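Local coordinates for ulvan Lyase-PL25 (Pseudoalteromonas sp. PLSV, PDB 5UAM), which degrades ulvan, the main cell-wall polysaccharide of green seaweeds, as a polysaccharide lyase with a beta-propeller fold, at residues A[47-52]-A[104-109]; A[168-173]-A[225-230]; A[172-177]-A[190-195]; A[66-71]-A[147-152]; A[153-158]-A[196-201]. One frame throughout, in Å; residues are numbered along the deposited sequence.

Interaction 1: A[47-52]-A[104-109]; sequences IHKNGI and MLIDDE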
# COMPACT_ATOMS: atom_id res chain seq x y z
N ILE A 47 -2.18 -7.02 -10.84
CA ILE A 47 -3.46 -7.72 -10.90
C ILE A 47 -3.33 -8.85 -11.91
O ILE A 47 -2.82 -8.64 -13.01
CB ILE A 47 -4.60 -6.79 -11.35
CG1 ILE A 47 -4.72 -5.60 -10.40
CG2 ILE A 47 -5.90 -7.58 -11.48
CD1 ILE A 47 -5.78 -4.58 -10.81
N HIS A 48 -3.81 -10.03 -11.54
CA HIS A 48 -3.87 -11.15 -12.47
C HIS A 48 -5.29 -11.29 -13.00
O HIS A 48 -6.25 -11.32 -12.22
CB HIS A 48 -3.47 -12.45 -11.80
CG HIS A 48 -3.46 -13.61 -12.73
ND1 HIS A 48 -2.39 -13.88 -13.55
CD2 HIS A 48 -4.40 -14.54 -13.01
CE1 HIS A 48 -2.67 -14.95 -14.28
NE2 HIS A 48 -3.88 -15.37 -13.97
N LYS A 49 -5.43 -11.44 -14.31
CA LYS A 49 -6.75 -11.71 -14.89
C LYS A 49 -6.57 -12.51 -16.17
O LYS A 49 -5.77 -12.14 -17.03
CB LYS A 49 -7.49 -10.41 -15.21
CG LYS A 49 -8.86 -10.67 -15.83
CD LYS A 49 -9.64 -9.40 -16.04
CE LYS A 49 -10.31 -8.93 -14.77
NZ LYS A 49 -11.51 -9.75 -14.42
N ASN A 50 -7.30 -13.62 -16.28
CA ASN A 50 -7.39 -14.40 -17.52
C ASN A 50 -6.02 -14.80 -18.04
O ASN A 50 -5.75 -14.72 -19.23
CB ASN A 50 -8.15 -13.64 -18.60
CG ASN A 50 -8.52 -14.53 -19.79
OD1 ASN A 50 -8.87 -15.70 -19.64
ND2 ASN A 50 -8.45 -13.96 -20.99
N GLY A 51 -5.13 -15.20 -17.14
CA GLY A 51 -3.84 -15.71 -17.55
C GLY A 51 -2.78 -14.67 -17.77
O GLY A 51 -1.66 -15.03 -18.17
N ILE A 52 -3.09 -13.39 -17.55
CA ILE A 52 -2.15 -12.29 -17.73
C ILE A 52 -1.95 -11.64 -16.37
O ILE A 52 -2.92 -11.34 -15.67
CB ILE A 52 -2.69 -11.24 -18.71
CG1 ILE A 52 -3.18 -11.87 -20.02
CG2 ILE A 52 -1.64 -10.14 -18.93
CD1 ILE A 52 -2.12 -12.50 -20.85
N MET A 104 -3.27 0.22 -9.44
CA MET A 104 -3.96 -0.29 -10.62
C MET A 104 -5.34 -0.84 -10.30
O MET A 104 -5.59 -1.36 -9.22
CB MET A 104 -3.13 -1.44 -11.22
CG MET A 104 -3.60 -1.92 -12.56
SD MET A 104 -2.67 -3.43 -13.02
CE MET A 104 -1.02 -2.78 -13.10
N LEU A 105 -6.25 -0.76 -11.29
CA LEU A 105 -7.56 -1.39 -11.24
C LEU A 105 -8.00 -1.72 -12.66
O LEU A 105 -7.86 -0.89 -13.56
CB LEU A 105 -8.58 -0.46 -10.55
CG LEU A 105 -9.99 -1.01 -10.36
CD1 LEU A 105 -10.59 -0.45 -9.09
CD2 LEU A 105 -10.89 -0.64 -11.55
N ILE A 106 -8.59 -2.90 -12.85
CA ILE A 106 -9.18 -3.28 -14.15
C ILE A 106 -10.69 -3.22 -14.01
O ILE A 106 -11.27 -3.90 -13.15
CB ILE A 106 -8.73 -4.68 -14.61
CG1 ILE A 106 -7.22 -4.74 -14.68
CG2 ILE A 106 -9.40 -5.02 -15.96
CD1 ILE A 106 -6.68 -6.13 -15.08
N ASP A 107 -11.35 -2.39 -14.82
CA ASP A 107 -12.79 -2.23 -14.69
C ASP A 107 -13.55 -3.35 -15.41
O ASP A 107 -12.96 -4.18 -16.11
CB ASP A 107 -13.24 -0.80 -15.05
CG ASP A 107 -13.22 -0.50 -16.53
OD1 ASP A 107 -13.34 -1.41 -17.37
OD2 ASP A 107 -13.08 0.71 -16.85
N ASP A 108 -14.87 -3.38 -15.23
CA ASP A 108 -15.70 -4.43 -15.80
C ASP A 108 -15.77 -4.39 -17.32
O ASP A 108 -16.29 -5.34 -17.92
CB ASP A 108 -17.11 -4.33 -15.24
CG ASP A 108 -17.27 -5.04 -13.92
OD1 ASP A 108 -16.27 -5.53 -13.34
OD2 ASP A 108 -18.43 -5.10 -13.46
N GLU A 109 -15.31 -3.33 -17.97
CA GLU A 109 -15.20 -3.32 -19.42
C GLU A 109 -13.80 -3.62 -19.90
O GLU A 109 -13.54 -3.61 -21.10
CB GLU A 109 -15.70 -1.99 -20.01
CG GLU A 109 -17.23 -1.87 -19.95
CD GLU A 109 -17.99 -2.99 -20.70
OE1 GLU A 109 -17.57 -3.43 -21.81
OE2 GLU A 109 -19.04 -3.42 -20.18
O HOH W 1 -13.02 -6.86 -15.24
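Ile47 meets no ring across this contact; the flat groups it touches are the peptide groups of strand 104-106, with its CD1 lying 3.6 Å from Met104 O and 3.7 Å from Leu105 CA. The two strands open neighbouring blades of the beta-propeller and run in nearly the same direction, 19° apart. Their axes stand 8.5 Å from each other, and side chains rather than backbone hydrogen bonds fill the interval. In both Ile47 and Ile106, CG1 is anti to the carbonyl carbon (chi1 -58° and -56°), and the two side chains pass one another head to tail, Ile47 CG2 touching Ile106 CD1 at 4.0 Å. Met104 supplies another apolar surface, its CG 3.9 Å from Ile47 CD1. The Asp107 carboxylate, just past strand 104-106, forms an Asx turn: OD1 takes the backbone N of Glu109 from above its plane, while OD2 is bonded to His113 NE2. Toward solvent, the Lys49 chain bends at its last two torsions, with CE passing Ile106 CG2. One water joins the margins, donating to Asp107 O at 2.8 Å and accepting a weak bond from Lys49 NZ at 3.4 Å.

Interaction 2: A[168-173]-A[225-230]; sequences IKMDNG and AGKGQG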
# COMPACT_ATOMS: atom_id res chain seq x y z
N ILE A 168 -10.35 -0.44 -5.12
CA ILE A 168 -11.09 -1.67 -4.89
C ILE A 168 -12.29 -1.70 -5.82
O ILE A 168 -13.02 -0.71 -5.93
CB ILE A 168 -11.54 -1.78 -3.42
CG1 ILE A 168 -10.30 -1.73 -2.53
CG2 ILE A 168 -12.32 -3.08 -3.19
CD1 ILE A 168 -10.62 -1.77 -1.06
N LYS A 169 -12.50 -2.83 -6.49
CA LYS A 169 -13.68 -3.04 -7.32
C LYS A 169 -14.55 -4.11 -6.68
O LYS A 169 -14.06 -5.20 -6.35
CB LYS A 169 -13.30 -3.48 -8.73
CG LYS A 169 -14.50 -3.54 -9.67
CD LYS A 169 -14.12 -3.89 -11.10
CE LYS A 169 -13.65 -5.29 -11.23
NZ LYS A 169 -13.50 -5.67 -12.69
N MET A 170 -15.83 -3.82 -6.55
CA MET A 170 -16.74 -4.79 -5.97
C MET A 170 -17.32 -5.71 -7.06
O MET A 170 -17.15 -5.49 -8.26
CB MET A 170 -17.86 -4.08 -5.23
CG MET A 170 -17.36 -3.04 -4.23
SD MET A 170 -16.12 -3.64 -3.07
CE MET A 170 -17.08 -4.79 -2.06
N ASP A 171 -18.04 -6.75 -6.60
CA ASP A 171 -18.57 -7.72 -7.55
C ASP A 171 -19.50 -7.08 -8.57
O ASP A 171 -19.59 -7.55 -9.71
CB ASP A 171 -19.29 -8.85 -6.81
CG ASP A 171 -18.35 -9.71 -5.96
OD1 ASP A 171 -17.13 -9.65 -6.17
OD2 ASP A 171 -18.86 -10.45 -5.09
N ASN A 172 -20.21 -6.02 -8.19
CA ASN A 172 -21.13 -5.36 -9.11
C ASN A 172 -20.43 -4.36 -10.03
O ASN A 172 -21.10 -3.67 -10.80
CB ASN A 172 -22.28 -4.69 -8.35
CG ASN A 172 -21.84 -3.47 -7.57
OD1 ASN A 172 -20.66 -3.13 -7.52
ND2 ASN A 172 -22.79 -2.81 -6.95
N GLY A 173 -19.11 -4.27 -9.96
CA GLY A 173 -18.35 -3.36 -10.78
C GLY A 173 -18.10 -2.00 -10.18
O GLY A 173 -17.34 -1.22 -10.76
N ALA A 225 -6.87 -0.17 3.09
CA ALA A 225 -8.18 -0.71 2.77
C ALA A 225 -8.05 -1.84 1.78
O ALA A 225 -7.32 -1.73 0.78
CB ALA A 225 -9.07 0.37 2.17
N GLY A 226 -8.77 -2.94 2.02
CA GLY A 226 -8.77 -4.07 1.12
C GLY A 226 -10.11 -4.76 1.11
O GLY A 226 -11.00 -4.43 1.89
N LYS A 227 -10.25 -5.73 0.22
CA LYS A 227 -11.47 -6.52 0.17
C LYS A 227 -11.64 -7.35 1.42
O LYS A 227 -10.68 -7.90 1.98
CB LYS A 227 -11.42 -7.47 -1.01
CG LYS A 227 -11.91 -6.85 -2.27
CD LYS A 227 -13.42 -6.87 -2.32
CE LYS A 227 -13.91 -6.66 -3.73
NZ LYS A 227 -13.50 -7.74 -4.66
N GLY A 228 -12.88 -7.44 1.88
CA GLY A 228 -13.29 -8.40 2.86
C GLY A 228 -14.01 -9.54 2.19
O GLY A 228 -13.63 -9.98 1.10
N GLN A 229 -15.06 -10.02 2.82
CA GLN A 229 -15.90 -11.02 2.20
C GLN A 229 -17.23 -10.40 1.83
O GLN A 229 -17.63 -9.38 2.40
CB GLN A 229 -16.00 -12.26 3.11
CG GLN A 229 -14.63 -12.98 3.16
CD GLN A 229 -14.42 -13.95 4.32
OE1 GLN A 229 -15.35 -14.26 5.04
NE2 GLN A 229 -13.17 -14.43 4.49
N GLY A 230 -17.85 -10.96 0.80
CA GLY A 230 -19.15 -10.46 0.36
C GLY A 230 -19.02 -9.08 -0.23
O GLY A 230 -18.18 -8.82 -1.09
O HOH W 2 -18.46 -7.37 -3.83
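Lys227 reaches from the end of strand 217-227 to the end of strand 165-169, two strands of the beta-propeller that lie side by side without direct pairing; the touching parts run only 7° apart. Beyond CB, a chi1 of -87° puts CG on the side of the backbone N, where it meets Ile168 CG2 at 3.9 Å. CD bends back at chi2 (-81°) and stays against the same methyl. CE comes unusually close to Lys169 O, 3.0 Å, and also rests 3.8 Å from Met170 SD. At the tip, NZ is 3.1 Å from Lys169 O, and the opposite charge of Asp171 OD1 is 4.4 Å from NZ, beyond a salt bridge. An alanine here would probably open a gap beside Ile168 CG2 and the Met170 thioether and leave Asp171 without this nearby positive charge. Deeper in, Ile168 CD1 lies 3.7 Å from Gly226 CA, where the other strand offers bare backbone. The Lys169 side chain turns away to the preceding blade, with NZ bonded to Asp108 OD1 and Ile106 O. A water bridges the loops beyond the strands, accepting from Asp171 N at 2.9 Å and donating to Gly230 O at 3.1 Å.

Interaction 3: A[172-177]-A[190-195]; sequences NGDIYL and YQKSVD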
# COMPACT_ATOMS: atom_id res chain seq x y z
N ASN A 172 -20.21 -6.02 -8.19
CA ASN A 172 -21.13 -5.36 -9.11
C ASN A 172 -20.43 -4.36 -10.03
O ASN A 172 -21.10 -3.67 -10.80
CB ASN A 172 -22.28 -4.69 -8.35
CG ASN A 172 -21.84 -3.47 -7.57
OD1 ASN A 172 -20.66 -3.13 -7.52
ND2 ASN A 172 -22.79 -2.81 -6.95
N GLY A 173 -19.11 -4.27 -9.96
CA GLY A 173 -18.35 -3.36 -10.78
C GLY A 173 -18.10 -2.00 -10.18
O GLY A 173 -17.34 -1.22 -10.76
N ASP A 174 -18.73 -1.67 -9.06
CA ASP A 174 -18.50 -0.37 -8.45
C ASP A 174 -17.05 -0.26 -8.01
O ASP A 174 -16.43 -1.23 -7.54
CB ASP A 174 -19.40 -0.17 -7.24
CG ASP A 174 -20.89 0.02 -7.60
OD1 ASP A 174 -21.25 0.12 -8.80
OD2 ASP A 174 -21.72 0.04 -6.65
N ILE A 175 -16.51 0.95 -8.14
CA ILE A 175 -15.10 1.23 -7.87
C ILE A 175 -15.02 2.20 -6.71
O ILE A 175 -15.68 3.25 -6.70
CB ILE A 175 -14.40 1.81 -9.11
CG1 ILE A 175 -14.30 0.74 -10.19
CG2 ILE A 175 -13.04 2.37 -8.74
CD1 ILE A 175 -14.01 1.30 -11.54
N TYR A 176 -14.20 1.84 -5.72
CA TYR A 176 -13.91 2.72 -4.59
C TYR A 176 -12.43 3.03 -4.57
O TYR A 176 -11.59 2.12 -4.58
CB TYR A 176 -14.29 2.05 -3.26
CG TYR A 176 -15.77 1.84 -3.12
CD1 TYR A 176 -16.41 0.75 -3.71
CD2 TYR A 176 -16.55 2.73 -2.40
CE1 TYR A 176 -17.77 0.57 -3.57
CE2 TYR A 176 -17.90 2.57 -2.27
CZ TYR A 176 -18.52 1.48 -2.84
OH TYR A 176 -19.88 1.31 -2.70
N LEU A 177 -12.10 4.32 -4.53
CA LEU A 177 -10.72 4.78 -4.40
C LEU A 177 -10.58 5.39 -3.02
O LEU A 177 -11.25 6.38 -2.71
CB LEU A 177 -10.36 5.82 -5.46
CG LEU A 177 -8.88 6.22 -5.46
CD1 LEU A 177 -8.03 5.08 -5.98
CD2 LEU A 177 -8.69 7.48 -6.33
N TYR A 190 -13.04 8.08 0.78
CA TYR A 190 -13.13 7.37 -0.49
C TYR A 190 -13.93 8.19 -1.49
O TYR A 190 -14.75 9.03 -1.12
CB TYR A 190 -13.74 5.97 -0.33
CG TYR A 190 -15.20 5.95 0.10
CD1 TYR A 190 -16.22 6.09 -0.82
CD2 TYR A 190 -15.56 5.75 1.43
CE1 TYR A 190 -17.56 6.06 -0.44
CE2 TYR A 190 -16.88 5.71 1.82
CZ TYR A 190 -17.89 5.86 0.89
OH TYR A 190 -19.21 5.81 1.30
N GLN A 191 -13.66 7.92 -2.77
CA GLN A 191 -14.53 8.34 -3.85
C GLN A 191 -15.04 7.11 -4.58
O GLN A 191 -14.27 6.19 -4.87
CB GLN A 191 -13.84 9.29 -4.83
CG GLN A 191 -13.53 10.66 -4.25
CD GLN A 191 -13.06 11.65 -5.28
OE1 GLN A 191 -11.86 11.91 -5.43
NE2 GLN A 191 -14.02 12.22 -5.99
N LYS A 192 -16.34 7.12 -4.86
CA LYS A 192 -17.05 5.99 -5.44
C LYS A 192 -17.45 6.29 -6.88
O LYS A 192 -17.97 7.37 -7.18
CB LYS A 192 -18.31 5.69 -4.61
CG LYS A 192 -19.18 4.55 -5.14
CD LYS A 192 -20.45 4.39 -4.30
CE LYS A 192 -21.31 3.30 -4.86
NZ LYS A 192 -22.55 3.14 -4.06
N SER A 193 -17.25 5.31 -7.76
CA SER A 193 -17.70 5.41 -9.15
C SER A 193 -18.55 4.20 -9.48
O SER A 193 -18.15 3.06 -9.21
CB SER A 193 -16.52 5.47 -10.13
OG SER A 193 -16.99 5.32 -11.47
N VAL A 194 -19.70 4.44 -10.11
CA VAL A 194 -20.58 3.38 -10.60
C VAL A 194 -20.56 3.24 -12.12
O VAL A 194 -21.34 2.44 -12.67
CB VAL A 194 -22.02 3.54 -10.07
CG1 VAL A 194 -22.01 3.55 -8.53
CG2 VAL A 194 -22.69 4.79 -10.60
N ASP A 195 -19.70 3.99 -12.82
CA ASP A 195 -19.66 3.97 -14.28
C ASP A 195 -18.26 3.62 -14.78
O ASP A 195 -17.76 4.17 -15.76
CB ASP A 195 -20.16 5.28 -14.88
CG ASP A 195 -19.31 6.47 -14.50
OD1 ASP A 195 -18.30 6.30 -13.77
OD2 ASP A 195 -19.64 7.60 -14.96
O HOH W 3 -17.86 1.38 -11.61
O HOH W 4 -23.92 1.30 -5.89
O HOH W 5 -21.61 2.70 -1.15
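Tyr176 carries the largest share of this hairpin contact, its ring lying beside the extended side chain of Lys192. Lys192 CG sits over one ring face, 4.1 Å from the centroid in a CH-pi contact, and CE reaches to 3.3 Å from Tyr176 OH. At the ring edge comes Tyr190 in an offset edge-to-face pair, the planes at 66°. Water links Lys192 NZ separately to Tyr176 OH and to Asp174 OD2. An alanine in place of Tyr176 would probably leave the Lys192 methylenes without an aromatic face and Tyr190 without its edge-on partner. Ile175 and Leu177 point to the other side of the sheet, with Ser193 and Gln191. Their backbones form the hydrogen-bonded pairs: Ile175 N donates to Ser193 O at 2.9 Å, almost straight at 174°, and Leu177 N likewise to Gln191 O. The hairpin is the middle of a propeller blade, with 165-169 paired to strand 175-180 and 204-211 to strand 188-193, while Phe266 of strand 258-267 meets both tyrosine rings.

Interaction 4: A[66-71]-A[147-152]; sequences IASYNH and YDISQW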
# COMPACT_ATOMS: atom_id res chain seq x y z
N ILE A 66 3.87 0.46 -16.65
CA ILE A 66 3.04 -0.74 -16.59
C ILE A 66 3.56 -1.76 -17.59
O ILE A 66 3.91 -1.42 -18.72
CB ILE A 66 1.56 -0.43 -16.80
CG1 ILE A 66 0.74 -1.70 -16.74
CG2 ILE A 66 1.36 0.29 -18.09
CD1 ILE A 66 -0.77 -1.44 -16.62
N ALA A 67 3.62 -3.02 -17.17
CA ALA A 67 3.99 -4.13 -18.02
C ALA A 67 3.02 -5.28 -17.79
O ALA A 67 2.18 -5.24 -16.89
CB ALA A 67 5.43 -4.60 -17.72
N SER A 68 3.10 -6.30 -18.63
CA SER A 68 2.28 -7.48 -18.43
C SER A 68 3.03 -8.73 -18.84
O SER A 68 3.90 -8.69 -19.72
CB SER A 68 0.98 -7.38 -19.20
OG SER A 68 1.17 -7.45 -20.59
N TYR A 69 2.65 -9.84 -18.21
CA TYR A 69 3.19 -11.16 -18.51
C TYR A 69 2.05 -12.11 -18.85
O TYR A 69 1.11 -12.25 -18.07
CB TYR A 69 3.99 -11.71 -17.33
CG TYR A 69 4.65 -13.04 -17.62
CD1 TYR A 69 5.68 -13.14 -18.53
CD2 TYR A 69 4.21 -14.20 -17.01
CE1 TYR A 69 6.28 -14.35 -18.81
CE2 TYR A 69 4.80 -15.42 -17.27
CZ TYR A 69 5.84 -15.49 -18.17
OH TYR A 69 6.46 -16.69 -18.45
N ASN A 70 2.16 -12.76 -20.00
CA ASN A 70 1.20 -13.77 -20.44
C ASN A 70 1.76 -15.12 -20.03
O ASN A 70 2.78 -15.57 -20.56
CB ASN A 70 1.04 -13.68 -21.95
CG ASN A 70 0.02 -14.64 -22.50
OD1 ASN A 70 -0.05 -15.80 -22.09
ND2 ASN A 70 -0.80 -14.15 -23.42
N HIS A 71 1.09 -15.77 -19.07
CA HIS A 71 1.61 -17.02 -18.53
C HIS A 71 1.53 -18.17 -19.52
O HIS A 71 2.33 -19.11 -19.41
CB HIS A 71 0.87 -17.36 -17.23
CG HIS A 71 1.17 -16.40 -16.12
ND1 HIS A 71 2.13 -16.65 -15.16
CD2 HIS A 71 0.68 -15.16 -15.84
CE1 HIS A 71 2.19 -15.64 -14.32
NE2 HIS A 71 1.33 -14.72 -14.71
N TYR A 147 -7.78 -4.02 -22.09
CA TYR A 147 -6.74 -5.05 -22.02
C TYR A 147 -5.49 -4.70 -22.81
O TYR A 147 -4.70 -5.58 -23.14
CB TYR A 147 -7.28 -6.43 -22.39
CG TYR A 147 -8.38 -6.82 -21.44
CD1 TYR A 147 -8.08 -7.05 -20.11
CD2 TYR A 147 -9.70 -6.89 -21.85
CE1 TYR A 147 -9.06 -7.34 -19.21
CE2 TYR A 147 -10.71 -7.19 -20.94
CZ TYR A 147 -10.37 -7.41 -19.61
OH TYR A 147 -11.31 -7.72 -18.66
N ASP A 148 -5.27 -3.42 -23.10
CA ASP A 148 -4.16 -2.97 -23.92
C ASP A 148 -3.39 -1.95 -23.10
O ASP A 148 -3.89 -0.85 -22.84
CB ASP A 148 -4.69 -2.34 -25.21
CG ASP A 148 -3.59 -1.87 -26.15
OD1 ASP A 148 -2.45 -1.70 -25.70
OD2 ASP A 148 -3.87 -1.63 -27.35
N ILE A 149 -2.18 -2.31 -22.66
CA ILE A 149 -1.40 -1.46 -21.78
C ILE A 149 -0.50 -0.48 -22.51
O ILE A 149 0.31 0.20 -21.86
CB ILE A 149 -0.55 -2.28 -20.79
CG1 ILE A 149 0.44 -3.18 -21.52
CG2 ILE A 149 -1.48 -3.06 -19.86
CD1 ILE A 149 1.56 -3.65 -20.58
N SER A 150 -0.61 -0.39 -23.84
CA SER A 150 0.35 0.39 -24.61
C SER A 150 -0.03 1.85 -24.80
O SER A 150 0.84 2.66 -25.15
CB SER A 150 0.60 -0.26 -25.98
OG SER A 150 -0.53 -0.17 -26.83
N GLN A 151 -1.29 2.23 -24.61
CA GLN A 151 -1.73 3.59 -24.89
C GLN A 151 -2.70 4.06 -23.81
O GLN A 151 -3.57 3.30 -23.39
CB GLN A 151 -2.44 3.70 -26.26
CG GLN A 151 -1.64 3.26 -27.45
CD GLN A 151 -2.47 3.34 -28.73
OE1 GLN A 151 -3.39 4.16 -28.83
NE2 GLN A 151 -2.20 2.46 -29.68
N TRP A 152 -2.54 5.32 -23.40
CA TRP A 152 -3.18 5.86 -22.21
C TRP A 152 -3.79 7.22 -22.47
O TRP A 152 -3.33 7.98 -23.34
CB TRP A 152 -2.12 5.97 -21.08
CG TRP A 152 -1.65 4.60 -20.74
CD1 TRP A 152 -0.67 3.89 -21.37
CD2 TRP A 152 -2.22 3.75 -19.77
NE1 TRP A 152 -0.59 2.63 -20.82
CE2 TRP A 152 -1.54 2.52 -19.84
CE3 TRP A 152 -3.23 3.90 -18.82
CZ2 TRP A 152 -1.87 1.44 -19.02
CZ3 TRP A 152 -3.54 2.83 -18.00
CH2 TRP A 152 -2.86 1.62 -18.11
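Ile66 and Ile149 cross obliquely, packing strand 64-70 of one beta-propeller blade against the loop that leads into strand 152-154 of the next. Ile66 CD1 meets Ile149 CG2 at 3.7 Å. The CG1 branch of Ile149 takes the crowded position between backbone N and carbonyl carbon (chi1 61°), and the CD1 at its end lies on the strand's backbone, 3.5 Å from Ala67 C. The same methyl is 3.8 Å from Ser68 OG. Ile66 turns its other branch to Trp152, CG2 touching CZ2 at 3.6 Å from an oblique direction. The indole is tethered to the loop just before it, NE1 donating to Ile149 O at 2.8 Å from well above the carbonyl plane, which ties the two residues that receive Ile66. Ile112 of strand 112-116, in the same blade as the loop, touches Ile66, Ile149 and Trp152 alike. Behind Ile149 the loop is shaped by an Asx turn: Asp148 OD1 accepts both from Ser150 N at 2.9 Å and from Ser150 OG at 2.7 Å, the hydroxyl arriving on the syn side of the carboxylate.

Interaction 5: A[153-158]-A[196-201]; sequences EDLNNI and NGRTFA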
# COMPACT_ATOMS: atom_id res chain seq x y z
N GLU A 153 -4.82 7.54 -21.71
CA GLU A 153 -5.38 8.88 -21.70
C GLU A 153 -5.62 9.32 -20.27
O GLU A 153 -5.87 8.51 -19.37
CB GLU A 153 -6.66 8.99 -22.53
CG GLU A 153 -7.80 8.16 -22.00
CD GLU A 153 -9.02 8.16 -22.92
OE1 GLU A 153 -8.91 8.69 -24.06
OE2 GLU A 153 -10.09 7.65 -22.51
N ASP A 154 -5.53 10.63 -20.08
CA ASP A 154 -5.75 11.23 -18.78
C ASP A 154 -7.25 11.37 -18.51
O ASP A 154 -8.01 11.83 -19.38
CB ASP A 154 -5.10 12.61 -18.75
CG ASP A 154 -3.61 12.55 -19.06
OD1 ASP A 154 -2.94 11.64 -18.53
OD2 ASP A 154 -3.11 13.39 -19.84
N LEU A 155 -7.68 11.05 -17.31
CA LEU A 155 -9.03 11.45 -16.88
C LEU A 155 -9.00 12.53 -15.83
O LEU A 155 -9.81 13.45 -15.86
CB LEU A 155 -9.81 10.25 -16.33
CG LEU A 155 -9.99 9.07 -17.28
CD1 LEU A 155 -10.90 8.03 -16.65
CD2 LEU A 155 -10.55 9.53 -18.62
N ASN A 156 -8.00 12.49 -14.99
CA ASN A 156 -7.88 13.23 -13.75
C ASN A 156 -9.22 13.75 -13.26
O ASN A 156 -9.46 14.96 -13.24
CB ASN A 156 -6.88 14.35 -14.03
CG ASN A 156 -5.58 13.80 -14.58
OD1 ASN A 156 -5.21 12.66 -14.27
ND2 ASN A 156 -4.88 14.59 -15.40
N ASN A 157 -10.09 12.82 -12.87
CA ASN A 157 -11.47 13.09 -12.48
C ASN A 157 -11.72 12.77 -11.00
O ASN A 157 -12.86 12.55 -10.57
CB ASN A 157 -12.44 12.27 -13.34
CG ASN A 157 -12.21 10.78 -13.20
OD1 ASN A 157 -11.25 10.36 -12.58
ND2 ASN A 157 -13.07 9.98 -13.80
N ILE A 158 -10.64 12.72 -10.23
CA ILE A 158 -10.65 12.56 -8.78
C ILE A 158 -10.06 13.84 -8.21
O ILE A 158 -9.46 14.64 -8.92
CB ILE A 158 -9.83 11.34 -8.34
CG1 ILE A 158 -8.38 11.41 -8.86
CG2 ILE A 158 -10.50 10.06 -8.87
CD1 ILE A 158 -7.50 10.29 -8.41
N ASN A 196 -17.63 2.65 -14.11
CA ASN A 196 -16.32 2.13 -14.53
C ASN A 196 -15.23 3.19 -14.44
O ASN A 196 -14.28 3.19 -15.21
CB ASN A 196 -16.40 1.51 -15.92
CG ASN A 196 -17.35 0.34 -15.98
OD1 ASN A 196 -17.55 -0.35 -14.98
ND2 ASN A 196 -17.99 0.13 -17.12
N GLY A 197 -15.34 4.09 -13.46
CA GLY A 197 -14.28 5.03 -13.20
C GLY A 197 -14.29 6.26 -14.07
O GLY A 197 -13.33 7.04 -14.04
N ARG A 198 -15.36 6.47 -14.84
CA ARG A 198 -15.45 7.63 -15.72
C ARG A 198 -15.92 8.86 -14.97
O ARG A 198 -15.55 9.98 -15.34
CB ARG A 198 -16.35 7.31 -16.91
CG ARG A 198 -15.88 6.12 -17.72
CD ARG A 198 -14.57 6.41 -18.42
NE ARG A 198 -13.99 5.21 -19.03
CZ ARG A 198 -13.01 5.24 -19.94
NH1 ARG A 198 -12.51 6.40 -20.36
NH2 ARG A 198 -12.55 4.10 -20.42
N THR A 199 -16.72 8.69 -13.92
CA THR A 199 -17.05 9.78 -13.01
C THR A 199 -17.08 9.25 -11.59
O THR A 199 -17.43 8.10 -11.33
CB THR A 199 -18.39 10.45 -13.34
OG1 THR A 199 -19.44 9.57 -13.03
CG2 THR A 199 -18.49 10.78 -14.80
N PHE A 200 -16.68 10.12 -10.66
CA PHE A 200 -16.63 9.79 -9.24
C PHE A 200 -17.49 10.76 -8.47
O PHE A 200 -17.54 11.95 -8.79
CB PHE A 200 -15.20 9.88 -8.70
CG PHE A 200 -14.35 8.69 -9.02
CD1 PHE A 200 -13.66 8.61 -10.22
CD2 PHE A 200 -14.25 7.64 -8.14
CE1 PHE A 200 -12.86 7.51 -10.52
CE2 PHE A 200 -13.48 6.54 -8.42
CZ PHE A 200 -12.78 6.47 -9.62
N ALA A 201 -18.17 10.24 -7.46
CA ALA A 201 -18.91 11.07 -6.52
C ALA A 201 -17.94 11.80 -5.59
O ALA A 201 -16.75 11.47 -5.48
CB ALA A 201 -19.90 10.22 -5.72
O HOH W 6 -10.46 4.79 -22.41
O HOH W 7 -15.53 12.50 -11.58
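Gly197 opens the contact with its carbonyl, which accepts from Asn157 ND2 at 3.0 Å and 159°, the oxygen lying in the plane of the asparagine amide. Next, Arg198 O takes a weak bond from Asn157 ND2 at 2.9 Å, so two successive peptide oxygens hold one NH2 group. Asn157 OD1 is in turn bonded to His140 ND1, which helps to fix the rotation of the amide. The Arg198 side chain runs out to Glu153, where NH1 meets OE2 at 3.5 Å in a weak salt bridge; the carboxylate comes at the guanidinium edge with its plane turned 87°. A water also bridges the pair, donating to Glu153 OE2 and accepting from Arg198 NH2, while Tyr111 makes a cation-pi contact with this arginine. After Thr199, Phe200 points toward segment 153-158: Ile158 CG2 lies over one face, offset toward the rim and 4.0 Å from the centroid. Phe200 N reaches Asn157 O through another water. From Ser193 to Phe200 the sequence SVDNGRTF fits the Asp-box pattern of BNR repeats, with Phe200 where the motif usually has tryptophan; Asp195 OD2 is bonded to Thr199 OG1, and the turn packs on the segment leaving the preceding propeller blade.

In the fold
Interactions 1 and 4 are buried and largely apolar, and both join the blade that begins with strand 46-49 to the one that begins with strand 103-106, the first at those opening strands, the second farther out. Interactions 2, 3 and 5 are only partly buried and mix packing with charge and water. Interaction 3 alone has backbone pairing between its segments, being within a blade; the others bridge strands or loops by side chains. Interactions 2 and 3 share Asn172 and Gly173, and Ile168 O probably accepts a hydrogen bond from Tyr176 N. Asp108 of interaction 1 packs on Gly173. Interaction 5 continues the hairpin of interaction 3, Ala201 N probably bonding to Lys192 O.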